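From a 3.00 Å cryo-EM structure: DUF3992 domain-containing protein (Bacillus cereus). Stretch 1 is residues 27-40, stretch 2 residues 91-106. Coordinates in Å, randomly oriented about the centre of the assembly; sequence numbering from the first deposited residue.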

# COMPACT_ATOMS: atom_id res chain seq x y z
N TRP A 27 35.51 -24.89 -41.68
CA TRP A 27 34.71 -25.59 -42.67
C TRP A 27 35.40 -25.59 -44.03
O TRP A 27 36.16 -24.67 -44.36
N THR A 28 35.10 -26.63 -44.80
CA THR A 28 35.49 -26.76 -46.19
C THR A 28 34.23 -26.99 -47.02
O THR A 28 33.42 -27.86 -46.69
N ALA A 29 34.08 -26.23 -48.10
CA ALA A 29 32.84 -26.20 -48.86
C ALA A 29 33.01 -26.93 -50.19
O ALA A 29 33.94 -26.66 -50.94
N ALA A 30 32.09 -27.86 -50.47
CA ALA A 30 32.03 -28.52 -51.76
C ALA A 30 31.02 -27.80 -52.65
O ALA A 30 30.46 -26.77 -52.29
N ALA A 31 30.78 -28.35 -53.84
CA ALA A 31 29.79 -27.76 -54.73
C ALA A 31 28.41 -28.37 -54.54
O ALA A 31 27.71 -28.68 -55.51
N THR A 32 27.98 -28.50 -53.29
CA THR A 32 26.64 -28.89 -52.90
C THR A 32 26.36 -28.25 -51.55
O THR A 32 27.28 -27.89 -50.82
N ALA A 33 25.08 -28.10 -51.23
CA ALA A 33 24.72 -27.54 -49.94
C ALA A 33 25.19 -28.47 -48.83
O ALA A 33 24.92 -29.68 -48.87
N ALA A 34 25.89 -27.92 -47.85
CA ALA A 34 26.41 -28.71 -46.74
C ALA A 34 25.88 -28.14 -45.43
O ALA A 34 25.93 -26.92 -45.22
N ILE A 35 25.39 -29.02 -44.57
CA ILE A 35 24.88 -28.60 -43.27
C ILE A 35 26.03 -28.22 -42.37
O ILE A 35 26.97 -29.00 -42.16
N ILE A 36 25.97 -27.02 -41.81
CA ILE A 36 27.03 -26.51 -40.95
C ILE A 36 26.56 -26.32 -39.52
O ILE A 36 27.40 -26.21 -38.61
N TYR A 37 25.25 -26.34 -39.27
CA TYR A 37 24.70 -26.15 -37.94
C TYR A 37 23.26 -26.63 -37.94
O TYR A 37 22.55 -26.47 -38.94
N ALA A 38 22.82 -27.21 -36.83
CA ALA A 38 21.47 -27.73 -36.72
C ALA A 38 21.05 -27.79 -35.26
O ALA A 38 21.88 -28.02 -34.38
N ASP A 39 19.76 -27.59 -35.02
CA ASP A 39 19.23 -27.63 -33.66
C ASP A 39 17.81 -28.16 -33.70
O ASP A 39 17.28 -28.50 -34.75
N ASN A 40 17.19 -28.22 -32.52
CA ASN A 40 15.78 -28.52 -32.42
C ASN A 40 15.04 -27.55 -31.52
O ASN A 40 13.84 -27.74 -31.30
N ARG A 91 14.68 -17.69 -34.79
CA ARG A 91 13.83 -18.72 -35.38
C ARG A 91 14.40 -19.27 -36.69
O ARG A 91 13.89 -19.02 -37.78
N PHE A 92 15.48 -20.04 -36.56
CA PHE A 92 16.01 -20.81 -37.66
C PHE A 92 16.28 -22.23 -37.18
O PHE A 92 16.47 -22.48 -35.99
N ASP A 93 16.30 -23.16 -38.13
CA ASP A 93 16.41 -24.57 -37.81
C ASP A 93 17.73 -25.17 -38.26
O ASP A 93 18.34 -25.95 -37.53
N THR A 94 18.20 -24.83 -39.46
CA THR A 94 19.48 -25.33 -39.95
C THR A 94 20.21 -24.20 -40.65
O THR A 94 19.64 -23.16 -40.97
N VAL A 95 21.51 -24.41 -40.87
CA VAL A 95 22.33 -23.50 -41.66
C VAL A 95 23.10 -24.32 -42.67
O VAL A 95 23.64 -25.38 -42.34
N THR A 96 23.14 -23.84 -43.92
CA THR A 96 23.88 -24.54 -44.96
C THR A 96 24.82 -23.58 -45.67
O THR A 96 24.53 -22.39 -45.80
N ILE A 97 25.93 -24.13 -46.14
CA ILE A 97 26.91 -23.38 -46.92
C ILE A 97 27.06 -24.04 -48.29
O ILE A 97 27.00 -25.26 -48.43
N LEU A 98 27.24 -23.19 -49.30
CA LEU A 98 27.39 -23.61 -50.68
C LEU A 98 28.58 -22.89 -51.28
O LEU A 98 28.70 -21.67 -51.16
N GLY A 99 29.46 -23.64 -51.94
CA GLY A 99 30.64 -23.07 -52.57
C GLY A 99 30.91 -23.70 -53.92
O GLY A 99 30.32 -24.71 -54.29
N THR A 100 31.83 -23.07 -54.65
CA THR A 100 32.27 -23.57 -55.94
C THR A 100 33.02 -24.89 -55.73
O THR A 100 33.44 -25.22 -54.62
N ALA A 101 33.18 -25.66 -56.80
CA ALA A 101 33.92 -26.91 -56.71
C ALA A 101 35.42 -26.67 -56.73
O ALA A 101 36.17 -27.28 -57.48
N ALA A 102 35.86 -25.76 -55.86
CA ALA A 102 37.27 -25.48 -55.65
C ALA A 102 37.67 -25.66 -54.20
O ALA A 102 38.81 -25.35 -53.85
N ALA A 103 36.76 -26.14 -53.36
CA ALA A 103 37.03 -26.44 -51.96
C ALA A 103 37.56 -25.21 -51.21
O ALA A 103 38.68 -25.20 -50.70
N GLU A 104 36.73 -24.18 -51.17
CA GLU A 104 37.03 -23.04 -50.32
C GLU A 104 36.99 -23.47 -48.87
O GLU A 104 36.31 -24.43 -48.50
N THR A 105 37.74 -22.77 -48.03
CA THR A 105 37.72 -23.08 -46.61
C THR A 105 37.77 -21.80 -45.80
O THR A 105 38.27 -20.77 -46.26
N GLY A 106 37.26 -21.90 -44.58
CA GLY A 106 37.16 -20.74 -43.72
C GLY A 106 36.71 -21.10 -42.33
O GLY A 106 36.75 -22.27 -41.93

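How does stretch 2 enter the contact? Phe 92 (chi1 p) starts sideways, but its ring end swings closer, and Tyr 37 (chi1 t) meets it rim to rim: CE2 of Tyr 37 lies 3.5 Å from CE2 of Phe 92, at the edge of the Phe 92 ring, with the planes at 48°. Asp 93 (t) points away at CB, yet its end comes nearer to stretch 1, where Asp 39 (p) lies. No salt bridge can form between these like charges, although OD2 of Asp 39 sits 3.5 Å from OD1 of Asp 93; a weak backbone bond, Asp 39 N to Asp 93 O at 3.3 Å, joins the same residues.

What do the alternating faces of strand 94-98 carry? Thr 94 (p) and Thr 96 (p) share a face with Ala 38 and Ile 35. There CG2 of Thr 96 meets CD1 of Ile 35 (m, m) at 3.6 Å. Val 95 (t) and Ile 97 lie on the other face with Tyr 37 and Ala 34. At the beta bulge between Ile 35 and Tyr 37, Ile 36 (t, t) points toward stretch 2, placing its CG2 3.7 Å from CB of Val 95.

Why is Ile 97 central? With chi1 p and chi2 t, it sends CD1 to within 3.6 Å of CE3 of Trp 27 and 4.2 Å of CB of Ala 29, while its CG2 lies 3.9 Å from CD1 of Ile 36. It thus links side chains from both strands of stretch 1.

How does the far end close? Leu 98 (t, p) brings CD1 to 3.3 Å from C of Thr 32, and Ala 101 CB meets Ala 31 CB at 3.7 Å. Thr 105 (t) donates from OG1 to Trp 27 O at 2.5 Å. Gly 106 leaves room for the Trp 27 ring (chi1 p): its CA lies over the six-membered ring, 4.0 Å from the centroid.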

# COMPACT_ATOMS: atom_id res chain seq x y z
CB TRP A 27 33.33 -24.96 -42.81
CG TRP A 27 33.38 -23.51 -43.07
CD1 TRP A 27 33.29 -22.52 -42.14
CD2 TRP A 27 33.53 -22.86 -44.33
NE1 TRP A 27 33.37 -21.30 -42.75
CE2 TRP A 27 33.52 -21.48 -44.09
CE3 TRP A 27 33.67 -23.31 -45.64
CZ2 TRP A 27 33.65 -20.55 -45.11
CZ3 TRP A 27 33.80 -22.39 -46.64
CH2 TRP A 27 33.78 -21.03 -46.38
CB THR A 28 36.46 -27.92 -46.39
OG1 THR A 28 37.49 -27.86 -45.40
CG2 THR A 28 37.08 -27.87 -47.77
CB ALA A 29 32.41 -24.76 -49.12
CB ALA A 30 31.68 -29.99 -51.59
CB ALA A 31 30.24 -27.90 -56.18
CB THR A 32 26.47 -30.41 -52.79
OG1 THR A 32 27.49 -30.95 -51.95
CG2 THR A 32 26.50 -31.09 -54.15
CB ALA A 33 23.22 -27.32 -49.85
CB ALA A 34 27.94 -28.71 -46.73
CB ILE A 35 24.03 -29.72 -42.64
CG1 ILE A 35 22.95 -30.18 -43.60
CG2 ILE A 35 23.42 -29.24 -41.35
CD1 ILE A 35 21.82 -29.21 -43.75
CB ILE A 36 27.60 -25.19 -41.52
CG1 ILE A 36 28.75 -24.64 -40.70
CG2 ILE A 36 26.54 -24.14 -41.56
CD1 ILE A 36 29.35 -23.41 -41.32
CB TYR A 37 24.77 -24.68 -37.53
CG TYR A 37 24.13 -24.38 -36.21
CD1 TYR A 37 24.80 -24.60 -35.03
CD2 TYR A 37 22.85 -23.87 -36.15
CE1 TYR A 37 24.22 -24.33 -33.82
CE2 TYR A 37 22.26 -23.59 -34.95
CZ TYR A 37 22.95 -23.83 -33.80
OH TYR A 37 22.36 -23.54 -32.60
CB ALA A 38 21.34 -29.11 -37.36
CB ASP A 39 19.27 -26.25 -33.01
CG ASP A 39 18.42 -25.24 -33.73
OD1 ASP A 39 18.16 -24.17 -33.17
OD2 ASP A 39 18.00 -25.52 -34.87
CB ASN A 40 15.56 -29.96 -31.93
CG ASN A 40 16.10 -30.18 -30.55
OD1 ASN A 40 16.75 -29.31 -29.98
ND2 ASN A 40 15.83 -31.35 -29.99
CB ARG A 91 12.39 -18.25 -35.60
CG ARG A 91 11.46 -18.49 -34.41
CD ARG A 91 10.41 -17.42 -34.20
NE ARG A 91 10.86 -16.13 -33.72
CZ ARG A 91 10.04 -15.27 -33.12
NH1 ARG A 91 10.48 -14.10 -32.68
NH2 ARG A 91 8.76 -15.58 -32.98
CB PHE A 92 17.29 -20.19 -38.23
CG PHE A 92 18.40 -20.09 -37.24
CD1 PHE A 92 18.50 -19.00 -36.41
CD2 PHE A 92 19.36 -21.07 -37.16
CE1 PHE A 92 19.52 -18.90 -35.50
CE2 PHE A 92 20.38 -20.97 -36.26
CZ PHE A 92 20.46 -19.89 -35.43
CB ASP A 93 15.23 -25.33 -38.44
CG ASP A 93 15.14 -26.76 -37.98
OD1 ASP A 93 16.00 -27.21 -37.19
OD2 ASP A 93 14.20 -27.46 -38.41
CB THR A 94 19.31 -26.50 -40.93
OG1 THR A 94 18.50 -26.09 -42.03
CG2 THR A 94 18.67 -27.69 -40.25
CB VAL A 95 23.29 -22.67 -40.78
CG1 VAL A 95 23.93 -21.58 -41.60
CG2 VAL A 95 22.57 -22.08 -39.60
CB THR A 96 22.96 -25.18 -46.00
OG1 THR A 96 22.37 -24.17 -46.81
CG2 THR A 96 21.88 -25.99 -45.34
CB ILE A 97 28.28 -23.27 -46.21
CG1 ILE A 97 28.89 -24.64 -45.99
CG2 ILE A 97 28.15 -22.51 -44.92
CD1 ILE A 97 30.30 -24.59 -45.51
CB LEU A 98 26.13 -23.30 -51.49
CG LEU A 98 26.14 -23.75 -52.94
CD1 LEU A 98 26.25 -25.25 -53.02
CD2 LEU A 98 24.89 -23.27 -53.64
CB THR A 100 33.14 -22.52 -56.63
OG1 THR A 100 32.42 -21.28 -56.67
CG2 THR A 100 33.47 -22.92 -58.05
CB ALA A 101 33.50 -27.84 -57.85
CB ALA A 102 37.60 -24.05 -56.11
CB ALA A 103 37.99 -27.62 -51.83
CB GLU A 104 36.03 -21.91 -50.56
CG GLU A 104 35.93 -21.47 -51.99
CD GLU A 104 34.88 -22.24 -52.76
OE1 GLU A 104 34.72 -23.45 -52.48
OE2 GLU A 104 34.22 -21.65 -53.63
CB THR A 105 38.87 -24.01 -46.20
OG1 THR A 105 38.65 -24.47 -44.87
CG2 THR A 105 40.18 -23.27 -46.24